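SusD superfamily protein (Parabacteroides distasonis, PDB 3OTN) probably binds carbohydrate nutrients at the outer membrane of the bacterium, in the manner of SusD-type binding proteins. Local coordinates at residues A[38-42]-A[280-284]; A[112-117]-A[171-176]. All coordinates share one frame. Residues are numbered along the deposited sequence.

Interaction 1: residues A[38-42]-A[280-284]; sequences PGWGC and LEYGS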
loop_
_atom_site.group_PDB
_atom_site.type_symbol
_atom_site.label_atom_id
_atom_site.label_comp_id
_atom_site.label_asym_id
_atom_site.label_seq_id
_atom_site.Cartn_x
_atom_site.Cartn_y
_atom_site.Cartn_z
ATOM N N PRO A 38 13.465 -5.034 12.565
ATOM C CA PRO A 38 13.986 -5.886 13.670
ATOM C C PRO A 38 12.897 -6.712 14.281
ATOM O O PRO A 38 11.802 -6.213 14.462
ATOM C CB PRO A 38 14.486 -4.866 14.681
ATOM C CG PRO A 38 14.914 -3.748 13.872
ATOM C CD PRO A 38 13.931 -3.655 12.695
ATOM N N GLY A 39 13.196 -7.970 14.590
ATOM C CA GLY A 39 12.202 -8.905 15.071
ATOM C C GLY A 39 12.173 -10.082 14.118
ATOM O O GLY A 39 12.890 -10.071 13.127
ATOM N N TRP A 40 11.319 -11.063 14.381
ATOM C CA TRP A 40 11.234 -12.217 13.513
ATOM C C TRP A 40 10.006 -12.076 12.684
ATOM O O TRP A 40 8.896 -11.955 13.214
ATOM C CB TRP A 40 11.136 -13.522 14.299
ATOM C CG TRP A 40 11.374 -14.777 13.474
ATOM C CD1 TRP A 40 12.478 -15.106 12.689
ATOM C CD2 TRP A 40 10.473 -15.868 13.367
ATOM N NE1 TRP A 40 12.288 -16.344 12.110
ATOM C CE2 TRP A 40 11.067 -16.833 12.510
ATOM C CE3 TRP A 40 9.215 -16.127 13.907
ATOM C CZ2 TRP A 40 10.430 -18.036 12.193
ATOM C CZ3 TRP A 40 8.583 -17.296 13.595
ATOM C CH2 TRP A 40 9.188 -18.249 12.751
ATOM N N GLY A 41 10.199 -12.099 11.373
ATOM C CA GLY A 41 9.078 -11.928 10.476
ATOM C C GLY A 41 8.412 -10.575 10.626
ATOM O O GLY A 41 7.238 -10.475 10.433
ATOM N N CYS A 42 9.176 -9.535 10.955
ATOM C CA CYS A 42 8.637 -8.158 11.079
ATOM C C CYS A 42 8.953 -7.395 9.789
ATOM O O CYS A 42 10.056 -7.462 9.259
ATOM C CB CYS A 42 9.267 -7.430 12.280
ATOM S SG CYS A 42 8.765 -8.152 13.869
ATOM N N LEU A 280 13.317 -20.679 7.427
ATOM C CA LEU A 280 12.136 -20.607 8.302
ATOM C C LEU A 280 11.009 -19.799 7.673
ATOM O O LEU A 280 11.249 -18.760 7.046
ATOM C CB LEU A 280 12.495 -19.969 9.651
ATOM C CG LEU A 280 13.167 -20.906 10.702
ATOM C CD1 LEU A 280 13.380 -20.186 12.039
ATOM C CD2 LEU A 280 12.383 -22.236 10.946
ATOM N N GLU A 281 9.782 -20.288 7.842
ATOM C CA GLU A 281 8.598 -19.558 7.464
ATOM C C GLU A 281 8.124 -18.798 8.699
ATOM O O GLU A 281 8.165 -19.337 9.795
ATOM C CB GLU A 281 7.513 -20.525 7.014
ATOM C CG GLU A 281 7.919 -21.391 5.845
ATOM C CD GLU A 281 8.543 -22.739 6.218
ATOM O OE1 GLU A 281 8.407 -23.215 7.377
ATOM O OE2 GLU A 281 9.129 -23.360 5.312
ATOM N N TYR A 282 7.679 -17.559 8.506
ATOM C CA TYR A 282 7.403 -16.655 9.597
ATOM C C TYR A 282 5.996 -16.757 10.131
ATOM O O TYR A 282 5.809 -16.699 11.338
ATOM C CB TYR A 282 7.617 -15.211 9.159
ATOM C CG TYR A 282 9.035 -14.857 8.772
ATOM C CD1 TYR A 282 10.115 -15.238 9.561
ATOM C CD2 TYR A 282 9.292 -14.063 7.662
ATOM C CE1 TYR A 282 11.414 -14.889 9.223
ATOM C CE2 TYR A 282 10.606 -13.691 7.323
ATOM C CZ TYR A 282 11.650 -14.113 8.110
ATOM O OH TYR A 282 12.941 -13.764 7.799
ATOM N N GLY A 283 5.004 -16.820 9.235
ATOM C CA GLY A 283 3.622 -16.853 9.680
ATOM C C GLY A 283 3.174 -15.582 10.392
ATOM O O GLY A 283 2.340 -15.674 11.284
ATOM N N SER A 284 3.698 -14.430 9.978
ATOM C CA SER A 284 3.429 -13.114 10.629
ATOM C C SER A 284 2.136 -12.417 10.186
ATOM O O SER A 284 1.702 -11.432 10.822
ATOM C CB SER A 284 4.538 -12.098 10.312
ATOM O OG SER A 284 5.799 -12.543 10.633
#
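L280 opens 280-284 by setting its CD1 3.7 Å from CZ2 of W40, an apolar touch on the indole. The CA-to-CB bond of E281 points away, its carboxylate is held by S276 and K318, and its backbone O lies 3.3 Å from W40 CH2. Y282 does most of the work. The edge of its ring stands on the face of the five-membered ring of W40, planes at 88° and centroids 4.7 Å apart, a T-shaped pair, and its CA lies over the six-membered ring. The phenol also offers a face: CA of G41 packs over it, 3.5 Å from the centroid, in a CH-pi contact. G41 has positive phi, and a CB there would clash with Y282 CB and S284 OG. The chain bends at G283, and S284 OG donates a 2.5 Å hydrogen bond to O of G41; N59 also binds this hydroxyl. This aromatic loop-to-loop contact joins the N-terminal region, the family's starch-binding, outer-membrane-associating part, to the later SusD-family region.

Interaction 2: residues A[112-117]-A[171-176]; sequences NGYMAE and AEQSDL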
loop_
_atom_site.group_PDB
_atom_site.type_symbol
_atom_site.label_atom_id
_atom_site.label_comp_id
_atom_site.label_asym_id
_atom_site.label_seq_id
_atom_site.Cartn_x
_atom_site.Cartn_y
_atom_site.Cartn_z
ATOM N N ASN A 112 13.501 18.529 -16.548
ATOM C CA ASN A 112 12.079 18.654 -16.165
ATOM C C ASN A 112 11.452 17.302 -15.765
ATOM O O ASN A 112 10.754 17.200 -14.750
ATOM C CB ASN A 112 11.301 19.287 -17.336
ATOM C CG ASN A 112 9.800 19.446 -17.058
ATOM O OD1 ASN A 112 9.018 18.496 -17.179
ATOM N ND2 ASN A 112 9.393 20.671 -16.735
ATOM N N GLY A 113 11.725 16.264 -16.549
ATOM C CA GLY A 113 11.256 14.900 -16.238
ATOM C C GLY A 113 11.777 14.392 -14.927
ATOM O O GLY A 113 11.022 13.880 -14.088
ATOM N N TYR A 114 13.078 14.580 -14.738
ATOM C CA TYR A 114 13.734 14.139 -13.541
ATOM C C TYR A 114 13.149 14.812 -12.299
ATOM O O TYR A 114 12.911 14.152 -11.309
ATOM C CB TYR A 114 15.234 14.406 -13.634
ATOM C CG TYR A 114 16.036 13.496 -14.549
ATOM C CD1 TYR A 114 15.571 12.237 -14.956
ATOM C CD2 TYR A 114 17.319 13.881 -14.957
ATOM C CE1 TYR A 114 16.338 11.412 -15.785
ATOM C CE2 TYR A 114 18.101 13.057 -15.790
ATOM C CZ TYR A 114 17.610 11.818 -16.169
ATOM O OH TYR A 114 18.375 11.013 -16.970
HETATM N N MSE A 115 12.907 16.122 -12.378
HETATM C CA MSE A 115 12.375 16.851 -11.244
HETATM C C MSE A 115 10.932 16.409 -10.976
HETATM O O MSE A 115 10.522 16.332 -9.812
HETATM C CB MSE A 115 12.516 18.369 -11.444
HETATM C CG MSE A 115 13.981 18.855 -11.415
HETATM SE SE MSE A 115 14.205 20.801 -11.761
HETATM C CE MSE A 115 13.234 20.889 -13.431
ATOM N N ALA A 116 10.188 16.073 -12.033
ATOM C CA ALA A 116 8.838 15.503 -11.876
ATOM C C ALA A 116 8.868 14.179 -11.095
ATOM O O ALA A 116 7.971 13.887 -10.297
ATOM C CB ALA A 116 8.147 15.321 -13.257
ATOM N N GLU A 117 9.876 13.354 -11.335
ATOM C CA GLU A 117 9.974 12.061 -10.637
ATOM C C GLU A 117 10.170 12.319 -9.118
ATOM O O GLU A 117 9.595 11.642 -8.277
ATOM C CB GLU A 117 11.134 11.220 -11.188
ATOM C CG GLU A 117 10.991 10.793 -12.658
ATOM C CD GLU A 117 12.176 9.991 -13.183
ATOM O OE1 GLU A 117 12.696 9.107 -12.473
ATOM O OE2 GLU A 117 12.593 10.251 -14.322
ATOM N N ALA A 171 4.100 17.917 -11.321
ATOM C CA ALA A 171 4.548 16.685 -12.013
ATOM C C ALA A 171 3.607 16.341 -13.193
ATOM O O ALA A 171 4.033 15.920 -14.280
ATOM C CB ALA A 171 4.669 15.502 -11.008
ATOM N N GLU A 172 2.319 16.565 -12.966
ATOM C CA GLU A 172 1.294 16.390 -13.980
ATOM C C GLU A 172 1.483 17.278 -15.248
ATOM O O GLU A 172 1.079 16.911 -16.360
ATOM C CB GLU A 172 -0.046 16.721 -13.320
ATOM C CG GLU A 172 -1.205 16.161 -13.950
ATOM C CD GLU A 172 -2.453 16.345 -13.112
ATOM O OE1 GLU A 172 -2.724 17.485 -12.591
ATOM O OE2 GLU A 172 -3.189 15.346 -13.039
ATOM N N GLN A 173 2.096 18.441 -15.076
ATOM C CA GLN A 173 2.372 19.355 -16.200
ATOM C C GLN A 173 3.776 19.189 -16.770
ATOM O O GLN A 173 4.267 20.083 -17.441
ATOM C CB GLN A 173 2.135 20.817 -15.759
ATOM C CG GLN A 173 0.658 21.116 -15.391
ATOM C CD GLN A 173 -0.328 20.784 -16.533
ATOM O OE1 GLN A 173 -0.028 20.972 -17.722
ATOM N NE2 GLN A 173 -1.502 20.284 -16.169
ATOM N N SER A 174 4.400 18.031 -16.569
ATOM C CA SER A 174 5.799 17.824 -16.944
ATOM C C SER A 174 5.922 16.986 -18.204
ATOM O O SER A 174 4.930 16.516 -18.767
ATOM C CB SER A 174 6.513 17.115 -15.795
ATOM O OG SER A 174 6.275 15.716 -15.839
ATOM N N ASP A 175 7.163 16.758 -18.607
ATOM C CA ASP A 175 7.497 15.881 -19.730
ATOM C C ASP A 175 7.583 14.351 -19.435
ATOM O O ASP A 175 8.063 13.609 -20.285
ATOM C CB ASP A 175 8.810 16.399 -20.353
ATOM C CG ASP A 175 8.639 17.776 -21.013
ATOM O OD1 ASP A 175 7.475 18.151 -21.333
ATOM O OD2 ASP A 175 9.663 18.472 -21.215
ATOM N N LEU A 176 7.060 13.871 -18.300
ATOM C CA LEU A 176 7.127 12.440 -17.951
ATOM C C LEU A 176 6.386 11.530 -18.903
ATOM O O LEU A 176 5.246 11.828 -19.251
ATOM C CB LEU A 176 6.493 12.166 -16.563
ATOM C CG LEU A 176 7.235 12.256 -15.260
ATOM C CD1 LEU A 176 6.214 11.936 -14.113
ATOM C CD2 LEU A 176 8.405 11.287 -15.273
HETATM O O HOH W 1 6.581 21.431 -16.968
#
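This is a helix-to-loop contact in the helical N-terminal part, consistent with the TPR-like scaffold of SusD proteins: 112-117, near the start of helix 108-133, receives the end of helix 156-172 and the turn after it. A116 is the hub. Its CB lies 3.2 Å from S174 OG and 3.8 Å from L176 CG, and its CA is 4.5 Å from CA of A171, a spacing two alanines permit. One turn earlier, N112 OD1 accepts a hydrogen bond from D175 N (2.9 Å), while its ND2 reaches Q173 O through a water, so one amide ties down two backbone groups. S174 OG accepts from L176 N (3.2 Å), which makes an ST turn, and also donates to A171 O (2.7 Å). L176 CD2 lies 3.7 Å from E117 CG, while the E117 carboxylate goes to Y27 and R184. Around the pair, helix 187-202 packs on A171, S174 and L176, helix 15-25 lies against Y114 and E117, and helix 79-100 meets M115, modelled as selenomethionine.

Overall arrangement
The two contacts lie on opposite sides of the chain's centre, their centres 39 Å apart and their nearest atoms about 26 Å apart; they hold no helix, strand or loop in common. In sequence, interaction 2 is nested inside the long loop that interaction 1 closes. Interaction 1 is largely buried and joins two irregular loops from distant parts of the chain; it relies on aromatic rings, CH-pi contacts and one hydroxyl-to-carbonyl bond. Interaction 2 is only partly buried and stays within the helical N-terminal region, where alanines and a leucine pack next to a polar, hydrated edge of asparagine and backbone. The buried areas are almost equal, 305 and 302 Å².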